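Local coordinates for protein KP6 killer toxin subunit alpha (Ustilago maydis virus P6, PDB 4GVB) that forms one half of a secreted viral killer toxin lethal to sensitive fungal cells, recognising cellular receptors before the beta subunit acts, at residues L10-C18 with H50-F61. Numbering follows the deposited sequence.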
ATOM      1  N   LEU A  10      14.137 -15.644 -13.087  1.00 24.09           N
ATOM      2  CA  LEU A  10      14.372 -17.053 -13.393  1.00 24.37           C
ATOM      3  C   LEU A  10      14.966 -17.759 -12.178  1.00 21.94           C
ATOM      4  O   LEU A  10      15.740 -17.174 -11.430  1.00 19.10           O
ATOM      5  CB  LEU A  10      15.305 -17.186 -14.611  1.00 25.42           C
ATOM      6  CG  LEU A  10      14.867 -16.485 -15.911  1.00 31.79           C
ATOM      7  CD1 LEU A  10      15.906 -16.611 -17.031  1.00 29.10           C
ATOM      8  CD2 LEU A  10      13.507 -16.984 -16.390  1.00 34.37           C
ATOM      9  N   SER A  11      14.607 -19.024 -11.979  1.00 20.90           N
ATOM     10  CA  SER A  11      15.115 -19.789 -10.849  1.00 23.83           C
ATOM     11  C   SER A  11      14.735 -19.165  -9.510  1.00 23.49           C
ATOM     12  O   SER A  11      15.453 -19.316  -8.535  1.00 22.20           O
ATOM     13  CB  SER A  11      16.642 -19.947 -10.929  1.00 23.71           C
ATOM     14  OG  SER A  11      17.030 -20.466 -12.195  1.00 27.20           O
ATOM     15  N   CYS A  12      13.621 -18.445  -9.473  1.00 22.47           N
ATOM     16  CA  CYS A  12      13.064 -18.023  -8.202  1.00 21.43           C
ATOM     17  C   CYS A  12      12.425 -19.231  -7.531  1.00 25.62           C
ATOM     18  O   CYS A  12      12.185 -20.259  -8.177  1.00 22.05           O
ATOM     19  CB  CYS A  12      12.049 -16.896  -8.394  1.00 19.06           C
ATOM     20  SG  CYS A  12      12.680 -15.516  -9.365  1.00 18.37           S
ATOM     21  N   LYS A  13      12.175 -19.120  -6.233  1.00 20.00           N
ATOM     22  CA  LYS A  13      11.585 -20.215  -5.481  1.00 23.17           C
ATOM     23  C   LYS A  13      10.200 -19.865  -4.953  1.00 28.69           C
ATOM     24  O   LYS A  13       9.388 -20.742  -4.689  1.00 31.08           O
ATOM     25  CB  LYS A  13      12.516 -20.640  -4.345  1.00 23.18           C
ATOM     26  CG  LYS A  13      13.901 -21.017  -4.846  1.00 30.17           C
ATOM     27  CD  LYS A  13      14.767 -21.628  -3.756  1.00 33.92           C
ATOM     28  CE  LYS A  13      16.049 -22.192  -4.367  1.00 35.78           C
ATOM     29  NZ  LYS A  13      16.596 -23.357  -3.617  1.00 44.45           N
ATOM     30  N   TRP A  14       9.940 -18.573  -4.810  1.00 22.69           N
ATOM     31  CA  TRP A  14       8.675 -18.111  -4.264  1.00 24.32           C
ATOM     32  C   TRP A  14       8.112 -16.979  -5.112  1.00 24.34           C
ATOM     33  O   TRP A  14       8.864 -16.197  -5.712  1.00 17.89           O
ATOM     34  CB  TRP A  14       8.864 -17.637  -2.826  1.00 26.15           C
ATOM     35  CG  TRP A  14       9.408 -18.679  -1.902  1.00 25.73           C
ATOM     36  CD1 TRP A  14      10.674 -18.751  -1.386  1.00 26.71           C
ATOM     37  CD2 TRP A  14       8.693 -19.790  -1.368  1.00 28.62           C
ATOM     38  NE1 TRP A  14      10.785 -19.848  -0.564  1.00 31.97           N
ATOM     39  CE2 TRP A  14       9.581 -20.503  -0.539  1.00 30.47           C
ATOM     40  CE3 TRP A  14       7.381 -20.254  -1.511  1.00 32.11           C
ATOM     41  CZ2 TRP A  14       9.201 -21.655   0.144  1.00 30.42           C
ATOM     42  CZ3 TRP A  14       7.005 -21.404  -0.835  1.00 39.48           C
ATOM     43  CH2 TRP A  14       7.912 -22.090  -0.017  1.00 36.20           C
ATOM     44  N   GLU A  15       6.784 -16.903  -5.170  1.00 24.00           N
ATOM     45  CA  GLU A  15       6.096 -15.847  -5.887  1.00 22.76           C
ATOM     46  C   GLU A  15       4.947 -15.382  -5.009  1.00 26.98           C
ATOM     47  O   GLU A  15       3.967 -16.108  -4.860  1.00 26.67           O
ATOM     48  CB  GLU A  15       5.547 -16.387  -7.191  1.00 23.31           C
ATOM     49  CG  GLU A  15       4.595 -15.460  -7.909  1.00 25.06           C
ATOM     50  CD  GLU A  15       4.153 -16.055  -9.212  1.00 32.08           C
ATOM     51  OE1 GLU A  15       4.459 -17.250  -9.427  1.00 32.56           O
ATOM     52  OE2 GLU A  15       3.535 -15.335 -10.024  1.00 33.43           O
ATOM     53  N   CYS A  16       5.067 -14.190  -4.421  1.00 22.33           N
ATOM     54  CA  CYS A  16       4.136 -13.767  -3.368  1.00 20.77           C
ATOM     55  C   CYS A  16       3.465 -12.439  -3.693  1.00 18.48           C
ATOM     56  O   CYS A  16       3.975 -11.664  -4.492  1.00 20.27           O
ATOM     57  CB  CYS A  16       4.874 -13.625  -2.029  1.00 22.55           C
ATOM     58  SG  CYS A  16       5.657 -15.099  -1.375  1.00 24.59           S
ATOM     59  N   TRP A  17       2.314 -12.187  -3.069  1.00 21.50           N
ATOM     60  CA  TRP A  17       1.611 -10.919  -3.250  1.00 19.33           C
ATOM     61  C   TRP A  17       0.704 -10.572  -2.076  1.00 20.59           C
ATOM     62  O   TRP A  17       0.243 -11.450  -1.339  1.00 21.29           O
ATOM     63  CB  TRP A  17       0.809 -10.891  -4.559  1.00 21.91           C
ATOM     64  CG  TRP A  17      -0.253 -11.945  -4.682  1.00 27.15           C
ATOM     65  CD1 TRP A  17      -1.590 -11.818  -4.388  1.00 25.76           C
ATOM     66  CD2 TRP A  17      -0.075 -13.286  -5.158  1.00 27.16           C
ATOM     67  NE1 TRP A  17      -2.239 -13.004  -4.632  1.00 26.16           N
ATOM     68  CE2 TRP A  17      -1.335 -13.917  -5.114  1.00 28.30           C
ATOM     69  CE3 TRP A  17       1.031 -14.014  -5.606  1.00 26.74           C
ATOM     70  CZ2 TRP A  17      -1.519 -15.241  -5.508  1.00 29.27           C
ATOM     71  CZ3 TRP A  17       0.845 -15.331  -5.991  1.00 30.76           C
ATOM     72  CH2 TRP A  17      -0.418 -15.930  -5.935  1.00 31.45           C
ATOM     73  N   CYS A  18       0.439  -9.277  -1.921  1.00 19.48           N
ATOM     74  CA  CYS A  18      -0.502  -8.807  -0.912  1.00 19.32           C
ATOM     75  C   CYS A  18      -1.943  -9.032  -1.382  1.00 22.14           C
ATOM     76  O   CYS A  18      -2.238  -8.872  -2.555  1.00 24.36           O
ATOM     77  CB  CYS A  18      -0.271  -7.319  -0.632  1.00 17.28           C
ATOM     78  SG  CYS A  18       1.359  -6.948   0.055  1.00 18.44           S
ATOM     79  N   HIS A  50       3.331  -9.435  -9.021  1.00 25.18           N
ATOM     80  CA  HIS A  50       3.783 -10.359  -7.971  1.00 22.62           C
ATOM     81  C   HIS A  50       5.250 -10.117  -7.611  1.00 21.02           C
ATOM     82  O   HIS A  50       5.996  -9.520  -8.399  1.00 20.21           O
ATOM     83  CB  HIS A  50       3.608 -11.819  -8.405  1.00 23.32           C
ATOM     84  CG  HIS A  50       2.187 -12.214  -8.638  1.00 28.01           C
ATOM     85  ND1 HIS A  50       1.833 -13.308  -9.400  1.00 30.80           N
ATOM     86  CD2 HIS A  50       1.025 -11.663  -8.213  1.00 30.51           C
ATOM     87  CE1 HIS A  50       0.517 -13.417  -9.425  1.00 31.96           C
ATOM     88  NE2 HIS A  50       0.002 -12.430  -8.713  1.00 32.75           N
ATOM     89  N   CYS A  51       5.650 -10.569  -6.422  1.00 17.69           N
ATOM     90  CA  CYS A  51       7.031 -10.417  -5.962  1.00 21.00           C
ATOM     91  C   CYS A  51       7.722 -11.765  -5.857  1.00 18.84           C
ATOM     92  O   CYS A  51       7.283 -12.641  -5.115  1.00 17.98           O
ATOM     93  CB  CYS A  51       7.114  -9.713  -4.600  1.00 18.10           C
ATOM     94  SG  CYS A  51       8.801  -9.162  -4.138  1.00 16.02           S
ATOM     95  N   LEU A  52       8.826 -11.900  -6.584  1.00 19.74           N
ATOM     96  CA  LEU A  52       9.550 -13.158  -6.660  1.00 19.22           C
ATOM     97  C   LEU A  52      10.894 -13.059  -5.948  1.00 19.85           C
ATOM     98  O   LEU A  52      11.501 -11.994  -5.894  1.00 16.54           O
ATOM     99  CB  LEU A  52       9.713 -13.585  -8.126  1.00 17.42           C
ATOM    100  CG  LEU A  52       8.419 -14.081  -8.779  1.00 24.63           C
ATOM    101  CD1 LEU A  52       7.498 -12.932  -9.095  1.00 23.45           C
ATOM    102  CD2 LEU A  52       8.696 -14.883 -10.056  1.00 22.32           C
ATOM    103  N   PHE A  53      11.328 -14.171  -5.362  1.00 18.33           N
ATOM    104  CA  PHE A  53      12.646 -14.265  -4.775  1.00 17.93           C
ATOM    105  C   PHE A  53      13.130 -15.715  -4.624  1.00 18.23           C
ATOM    106  O   PHE A  53      12.334 -16.672  -4.574  1.00 20.54           O
ATOM    107  CB  PHE A  53      12.764 -13.501  -3.430  1.00 15.20           C
ATOM    108  CG  PHE A  53      11.498 -13.484  -2.614  1.00 18.60           C
ATOM    109  CD1 PHE A  53      11.106 -14.600  -1.877  1.00 21.52           C
ATOM    110  CD2 PHE A  53      10.699 -12.344  -2.576  1.00 17.26           C
ATOM    111  CE1 PHE A  53       9.925 -14.580  -1.131  1.00 19.75           C
ATOM    112  CE2 PHE A  53       9.516 -12.312  -1.823  1.00 18.68           C
ATOM    113  CZ  PHE A  53       9.129 -13.432  -1.111  1.00 20.41           C
ATOM    114  N   SER A  54      14.444 -15.860  -4.550  1.00 17.38           N
ATOM    115  CA  SER A  54      15.056 -17.174  -4.386  1.00 18.66           C
ATOM    116  C   SER A  54      15.250 -17.444  -2.901  1.00 19.63           C
ATOM    117  O   SER A  54      14.782 -18.448  -2.373  1.00 24.39           O
ATOM    118  CB  SER A  54      16.398 -17.243  -5.141  1.00 21.83           C
ATOM    119  OG  SER A  54      17.052 -18.477  -4.897  1.00 18.18           O
ATOM    120  N   ASP A  55      15.939 -16.541  -2.216  1.00 21.25           N
ATOM    121  CA  ASP A  55      16.019 -16.641  -0.769  1.00 21.29           C
ATOM    122  C   ASP A  55      14.596 -16.567  -0.211  1.00 22.57           C
ATOM    123  O   ASP A  55      13.706 -15.984  -0.829  1.00 17.34           O
ATOM    124  CB  ASP A  55      16.900 -15.534  -0.185  1.00 21.07           C
ATOM    125  CG  ASP A  55      18.379 -15.733  -0.491  1.00 22.49           C
ATOM    126  OD1 ASP A  55      18.774 -16.853  -0.888  1.00 21.11           O
ATOM    127  OD2 ASP A  55      19.152 -14.776  -0.313  1.00 27.34           O
ATOM    128  N   ASP A  56      14.378 -17.165   0.950  1.00 20.64           N
ATOM    129  CA  ASP A  56      13.039 -17.201   1.522  1.00 21.16           C
ATOM    130  C   ASP A  56      12.725 -15.894   2.239  1.00 19.65           C
ATOM    131  O   ASP A  56      12.945 -15.767   3.442  1.00 22.38           O
ATOM    132  CB  ASP A  56      12.915 -18.369   2.496  1.00 24.54           C
ATOM    133  CG  ASP A  56      11.497 -18.573   2.966  1.00 26.84           C
ATOM    134  OD1 ASP A  56      10.647 -17.720   2.649  1.00 26.06           O
ATOM    135  OD2 ASP A  56      11.234 -19.577   3.652  1.00 25.84           O
ATOM    136  N   LEU A  57      12.210 -14.927   1.492  1.00 20.79           N
ATOM    137  CA  LEU A  57      11.894 -13.616   2.043  1.00 21.13           C
ATOM    138  C   LEU A  57      10.414 -13.515   2.418  1.00 18.65           C
ATOM    139  O   LEU A  57       9.883 -12.413   2.596  1.00 17.63           O
ATOM    140  CB  LEU A  57      12.236 -12.526   1.024  1.00 15.64           C
ATOM    141  CG  LEU A  57      13.669 -12.521   0.480  1.00 18.75           C
ATOM    142  CD1 LEU A  57      13.873 -11.375  -0.509  1.00 16.21           C
ATOM    143  CD2 LEU A  57      14.695 -12.430   1.595  1.00 18.38           C
ATOM    144  N   ARG A  58       9.745 -14.660   2.521  1.00 20.93           N
ATOM    145  CA  ARG A  58       8.310 -14.679   2.816  1.00 23.95           C
ATOM    146  C   ARG A  58       7.945 -13.943   4.109  1.00 22.34           C
ATOM    147  O   ARG A  58       6.955 -13.190   4.166  1.00 21.03           O
ATOM    148  CB  ARG A  58       7.780 -16.124   2.851  1.00 25.58           C
ATOM    149  CG  ARG A  58       7.597 -16.772   1.471  1.00 27.93           C
ATOM    150  CD  ARG A  58       7.148 -18.223   1.601  1.00 25.67           C
ATOM    151  NE  ARG A  58       8.128 -18.997   2.359  1.00 30.27           N
ATOM    152  CZ  ARG A  58       7.954 -20.256   2.749  1.00 32.59           C
ATOM    153  NH1 ARG A  58       6.827 -20.886   2.456  1.00 31.72           N
ATOM    154  NH2 ARG A  58       8.901 -20.879   3.439  1.00 27.72           N
ATOM    155  N   ASN A  59       8.725 -14.156   5.158  1.00 20.18           N
ATOM    156  CA  ASN A  59       8.405 -13.541   6.441  1.00 24.06           C
ATOM    157  C   ASN A  59       8.498 -12.028   6.369  1.00 24.02           C
ATOM    158  O   ASN A  59       7.604 -11.313   6.836  1.00 23.48           O
ATOM    159  CB  ASN A  59       9.336 -14.053   7.534  1.00 29.20           C
ATOM    160  CG  ASN A  59       8.778 -13.815   8.923  1.00 35.48           C
ATOM    161  OD1 ASN A  59       7.580 -14.015   9.171  1.00 28.71           O
ATOM    162  ND2 ASN A  59       9.639 -13.389   9.838  1.00 35.65           N
ATOM    163  N   GLN A  60       9.606 -11.544   5.813  1.00 21.80           N
ATOM    164  CA  GLN A  60       9.805 -10.120   5.605  1.00 18.47           C
ATOM    165  C   GLN A  60       8.677  -9.543   4.756  1.00 18.80           C
ATOM    166  O   GLN A  60       8.057  -8.551   5.130  1.00 17.98           O
ATOM    167  CB  GLN A  60      11.158  -9.839   4.931  1.00 21.05           C
ATOM    168  CG  GLN A  60      12.384 -10.160   5.788  1.00 27.29           C
ATOM    169  CD  GLN A  60      12.813 -11.639   5.733  1.00 27.29           C
ATOM    170  OE1 GLN A  60      12.055 -12.514   5.313  1.00 26.41           O
ATOM    171  NE2 GLN A  60      14.042 -11.906   6.162  1.00 34.17           N
ATOM    172  N   PHE A  61       8.407 -10.158   3.606  1.00 17.93           N
ATOM    173  CA  PHE A  61       7.369  -9.642   2.731  1.00 20.00           C
ATOM    174  C   PHE A  61       6.026  -9.616   3.454  1.00 18.03           C
ATOM    175  O   PHE A  61       5.226  -8.673   3.303  1.00 18.82           O
ATOM    176  CB  PHE A  61       7.288 -10.463   1.439  1.00 19.80           C
ATOM    177  CG  PHE A  61       6.349  -9.886   0.434  1.00 17.15           C
ATOM    178  CD1 PHE A  61       6.684  -8.739  -0.254  1.00 13.56           C
ATOM    179  CD2 PHE A  61       5.121 -10.487   0.187  1.00 18.73           C
ATOM    180  CE1 PHE A  61       5.821  -8.186  -1.172  1.00 18.24           C
ATOM    181  CE2 PHE A  61       4.241  -9.922  -0.728  1.00 18.16           C
ATOM    182  CZ  PHE A  61       4.595  -8.784  -1.408  1.00 17.92           C
TER
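C12 SG rests against L52 CB where two central antiparallel strands of the four-stranded sheet, 14-19 and 50-53, begin to pair; its disulfide to C5 ties this end to helix 2-8. A classic beta bulge follows: K13 N and W14 N both donate to F53 O, the first from above the carbonyl plane at 3.0 Å, the second almost in line with the C=O bond. The aliphatic part of K13 then runs past S54, CD lying 3.5 Å from S54 O.

W14 turns to the face of the sheet that carries C16, C51 and F53, its CB touching the F53 ring. The R58 guanidinium lies flat on the six-membered ring of W14, planes 16° apart, in a cation-pi stack with CZ 3.5 Å from the centroid. CD lies over the same ring, and a bend at chi3 (-59°) turns NE and the guanidinium across it. D56 fixes the guanidinium in place side-on, OD1 taking NE and OD2 taking NH2, while OD1 also accepts R58 N in an Asx turn leading into helix 58-67.

On the other face, the E15 side chain is extended, and H50 ND1 donates a hydrogen bond to E15 OE2 (2.7 Å), reaching that oxygen on its anti side, with carboxylate and imidazole planes 61° apart. C16 and C51 exchange two backbone hydrogen bonds, and C16 SG, disulfide-bonded to C74, also touches R58 CG. The six-membered ring of W17 forms an offset stack with H50, whose NE2 is hydrogen-bonded to E26, so the imidazole is held at both nitrogens. From helix 58-67, F61 presents its edge to W17 CA, and its CZ lies 4.0 Å from C18 SG.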